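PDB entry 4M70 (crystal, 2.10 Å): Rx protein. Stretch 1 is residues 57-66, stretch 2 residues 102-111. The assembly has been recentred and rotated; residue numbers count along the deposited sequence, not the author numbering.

Stretch 1 57-66: ILEVEIVEVA
Stretch 2, residues 102-111: QALECIDSTV

Two helices that run nearly antiparallel can pack without a single hydrogen bond between them, and the Rx protein offers a compact example. Residues 57-66 and 102-111 are helical throughout, with phi near -60° and psi near -45°, and each helix extends beyond its stretch at both ends. Their directions differ by 166° and their axes approach to 9.9 Å. The register follows from the CA pairs: Leu58 CA lies 6.3 Å from Thr110 CA, Ile62 CA lies 6.0 Å from Ile107 CA, and Val65 CA lies 6.7 Å from Ala103 CA. Together the stretches bury 382 Å².

Thr110 gives up the most surface, 91 Å². Its CA-to-CB bond points toward the opposing helix, and chi1 is -53° (m). OG1 donates a hydrogen bond to Cys106 O of its own helix (2.9 Å), while the methyl faces its neighbours: CG2 lies 3.5 Å from Ile62 CG1, 3.8 Å from Leu58 CB and 3.5 Å from Glu61 OE1. The closest approaches of Thr110 to the partner helix are made by its methyl, although Thr110 OG1 also comes within 3.8 Å of Glu61 OE1.

Ile62 (m, t; 69 Å²) leaves its backbone sideways, yet its end comes nearer the partner. CG1 meets the threonine methyl, and CD1 continues to Val111 CG2 at 3.9 Å. Val111 (t) contributes that methyl although its own CA-to-CB bond points away.

One turn on from Ile62, Val65 (t; 61 Å²) points toward the partner. Its CG1 lies 4.2 Å from Ile107 CG1 and 4.3 Å from both Cys106 CB and Ala103 O. Ile107 (m, t) leaves sideways with its end nearer the partner, whereas Cys106 (m) and Ala103 point toward it. These contacts are looser than those around Thr110.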

# COMPACT_ATOMS: atom_id res chain seq x y z
N ILE A 57 -12.30 2.67 15.45
CA ILE A 57 -12.78 2.16 14.17
C ILE A 57 -11.76 2.45 13.07
O ILE A 57 -11.42 1.56 12.28
CB ILE A 57 -14.15 2.78 13.81
CG1 ILE A 57 -15.20 2.35 14.84
CG2 ILE A 57 -14.59 2.33 12.42
CD1 ILE A 57 -16.54 3.06 14.69
N LEU A 58 -11.25 3.68 13.05
CA LEU A 58 -10.21 4.04 12.08
C LEU A 58 -8.96 3.18 12.27
O LEU A 58 -8.33 2.78 11.29
CB LEU A 58 -9.84 5.52 12.22
CG LEU A 58 -10.93 6.56 11.96
CD1 LEU A 58 -10.41 7.95 12.25
CD2 LEU A 58 -11.42 6.47 10.53
N GLU A 59 -8.61 2.90 13.52
CA GLU A 59 -7.44 2.09 13.81
C GLU A 59 -7.64 0.67 13.29
O GLU A 59 -6.71 0.05 12.77
CB GLU A 59 -7.12 2.10 15.31
CG GLU A 59 -5.83 1.38 15.65
CD GLU A 59 -5.29 1.78 17.00
OE1 GLU A 59 -4.08 1.59 17.24
OE2 GLU A 59 -6.07 2.31 17.82
N VAL A 60 -8.86 0.15 13.43
CA VAL A 60 -9.21 -1.15 12.87
C VAL A 60 -9.01 -1.12 11.36
O VAL A 60 -8.41 -2.03 10.77
CB VAL A 60 -10.68 -1.54 13.20
CG1 VAL A 60 -11.11 -2.77 12.40
CG2 VAL A 60 -10.84 -1.80 14.69
N GLU A 61 -9.50 -0.05 10.73
CA GLU A 61 -9.37 0.13 9.29
C GLU A 61 -7.90 0.09 8.82
O GLU A 61 -7.54 -0.67 7.91
CB GLU A 61 -10.03 1.45 8.86
CG GLU A 61 -11.50 1.56 9.25
CD GLU A 61 -12.09 2.94 8.98
OE1 GLU A 61 -11.34 3.85 8.56
OE2 GLU A 61 -13.31 3.12 9.22
N ILE A 62 -7.06 0.87 9.49
CA ILE A 62 -5.63 0.92 9.17
C ILE A 62 -4.95 -0.42 9.39
O ILE A 62 -4.18 -0.88 8.55
CB ILE A 62 -4.90 2.00 10.00
CG1 ILE A 62 -5.35 3.41 9.58
CG2 ILE A 62 -3.40 1.89 9.81
CD1 ILE A 62 -4.69 4.52 10.37
N VAL A 63 -5.22 -1.04 10.54
CA VAL A 63 -4.63 -2.33 10.87
C VAL A 63 -4.94 -3.41 9.83
O VAL A 63 -4.01 -4.04 9.29
CB VAL A 63 -5.07 -2.80 12.27
CG1 VAL A 63 -4.82 -4.29 12.46
CG2 VAL A 63 -4.36 -1.99 13.34
N GLU A 64 -6.22 -3.61 9.54
CA GLU A 64 -6.59 -4.65 8.60
C GLU A 64 -6.06 -4.33 7.20
O GLU A 64 -5.53 -5.22 6.52
CB GLU A 64 -8.09 -4.95 8.61
CG GLU A 64 -8.41 -6.22 7.82
CD GLU A 64 -9.80 -6.78 8.07
OE1 GLU A 64 -10.58 -6.17 8.83
OE2 GLU A 64 -10.09 -7.87 7.53
N VAL A 65 -6.21 -3.08 6.76
CA VAL A 65 -5.69 -2.70 5.44
C VAL A 65 -4.18 -2.98 5.32
O VAL A 65 -3.72 -3.57 4.33
CB VAL A 65 -5.96 -1.21 5.12
CG1 VAL A 65 -5.10 -0.73 3.96
CG2 VAL A 65 -7.44 -0.98 4.82
N ALA A 66 -3.43 -2.60 6.34
CA ALA A 66 -1.98 -2.79 6.34
C ALA A 66 -1.59 -4.27 6.30
O ALA A 66 -0.72 -4.68 5.52
CB ALA A 66 -1.36 -2.10 7.54
N GLN A 102 -2.86 1.54 -3.79
CA GLN A 102 -4.21 1.43 -3.24
C GLN A 102 -4.19 1.54 -1.71
O GLN A 102 -4.97 2.29 -1.09
CB GLN A 102 -4.88 0.12 -3.65
CG GLN A 102 -5.18 -0.04 -5.13
CD GLN A 102 -6.56 0.45 -5.50
OE1 GLN A 102 -6.75 1.61 -5.88
NE2 GLN A 102 -7.55 -0.43 -5.38
N ALA A 103 -3.27 0.79 -1.12
CA ALA A 103 -3.10 0.76 0.33
C ALA A 103 -2.75 2.14 0.86
O ALA A 103 -3.32 2.59 1.86
CB ALA A 103 -2.02 -0.24 0.70
N LEU A 104 -1.80 2.80 0.21
CA LEU A 104 -1.39 4.13 0.64
C LEU A 104 -2.50 5.17 0.51
O LEU A 104 -2.59 6.08 1.33
CB LEU A 104 -0.13 4.59 -0.10
CG LEU A 104 1.13 3.86 0.38
CD1 LEU A 104 2.39 4.61 0.02
CD2 LEU A 104 1.05 3.63 1.87
N GLU A 105 -3.33 5.04 -0.52
CA GLU A 105 -4.48 5.93 -0.64
C GLU A 105 -5.43 5.73 0.54
O GLU A 105 -5.88 6.70 1.17
CB GLU A 105 -5.19 5.74 -1.98
CG GLU A 105 -6.32 6.73 -2.24
CD GLU A 105 -5.82 8.14 -2.48
OE1 GLU A 105 -4.85 8.31 -3.25
OE2 GLU A 105 -6.41 9.08 -1.90
N CYS A 106 -5.72 4.46 0.84
CA CYS A 106 -6.59 4.16 1.97
C CYS A 106 -6.05 4.67 3.31
O CYS A 106 -6.77 5.33 4.07
CB CYS A 106 -6.87 2.66 2.06
SG CYS A 106 -7.98 2.05 0.78
N ILE A 107 -4.78 4.37 3.59
CA ILE A 107 -4.15 4.79 4.84
C ILE A 107 -4.03 6.31 4.95
O ILE A 107 -4.24 6.87 6.02
CB ILE A 107 -2.77 4.12 5.03
CG1 ILE A 107 -2.94 2.60 5.18
CG2 ILE A 107 -2.06 4.66 6.26
CD1 ILE A 107 -1.63 1.85 5.34
N ASP A 108 -3.72 6.97 3.84
CA ASP A 108 -3.66 8.43 3.83
C ASP A 108 -5.02 9.02 4.18
O ASP A 108 -5.13 9.90 5.06
CB ASP A 108 -3.18 8.95 2.47
CG ASP A 108 -3.15 10.47 2.40
OD1 ASP A 108 -2.25 11.09 3.00
OD2 ASP A 108 -4.04 11.05 1.74
N SER A 109 -6.06 8.52 3.52
CA SER A 109 -7.43 8.97 3.79
C SER A 109 -7.82 8.77 5.26
O SER A 109 -8.33 9.69 5.92
CB SER A 109 -8.40 8.24 2.87
OG SER A 109 -9.75 8.49 3.24
N THR A 110 -7.53 7.57 5.77
CA THR A 110 -7.89 7.24 7.14
C THR A 110 -7.13 8.09 8.15
O THR A 110 -7.68 8.49 9.17
CB THR A 110 -7.65 5.74 7.45
OG1 THR A 110 -8.32 4.94 6.47
CG2 THR A 110 -8.18 5.39 8.84
N VAL A 111 -5.86 8.38 7.87
CA VAL A 111 -5.05 9.19 8.78
C VAL A 111 -5.51 10.65 8.78
O VAL A 111 -5.50 11.31 9.83
CB VAL A 111 -3.54 9.09 8.43
CG1 VAL A 111 -2.75 10.17 9.14
CG2 VAL A 111 -3.01 7.72 8.82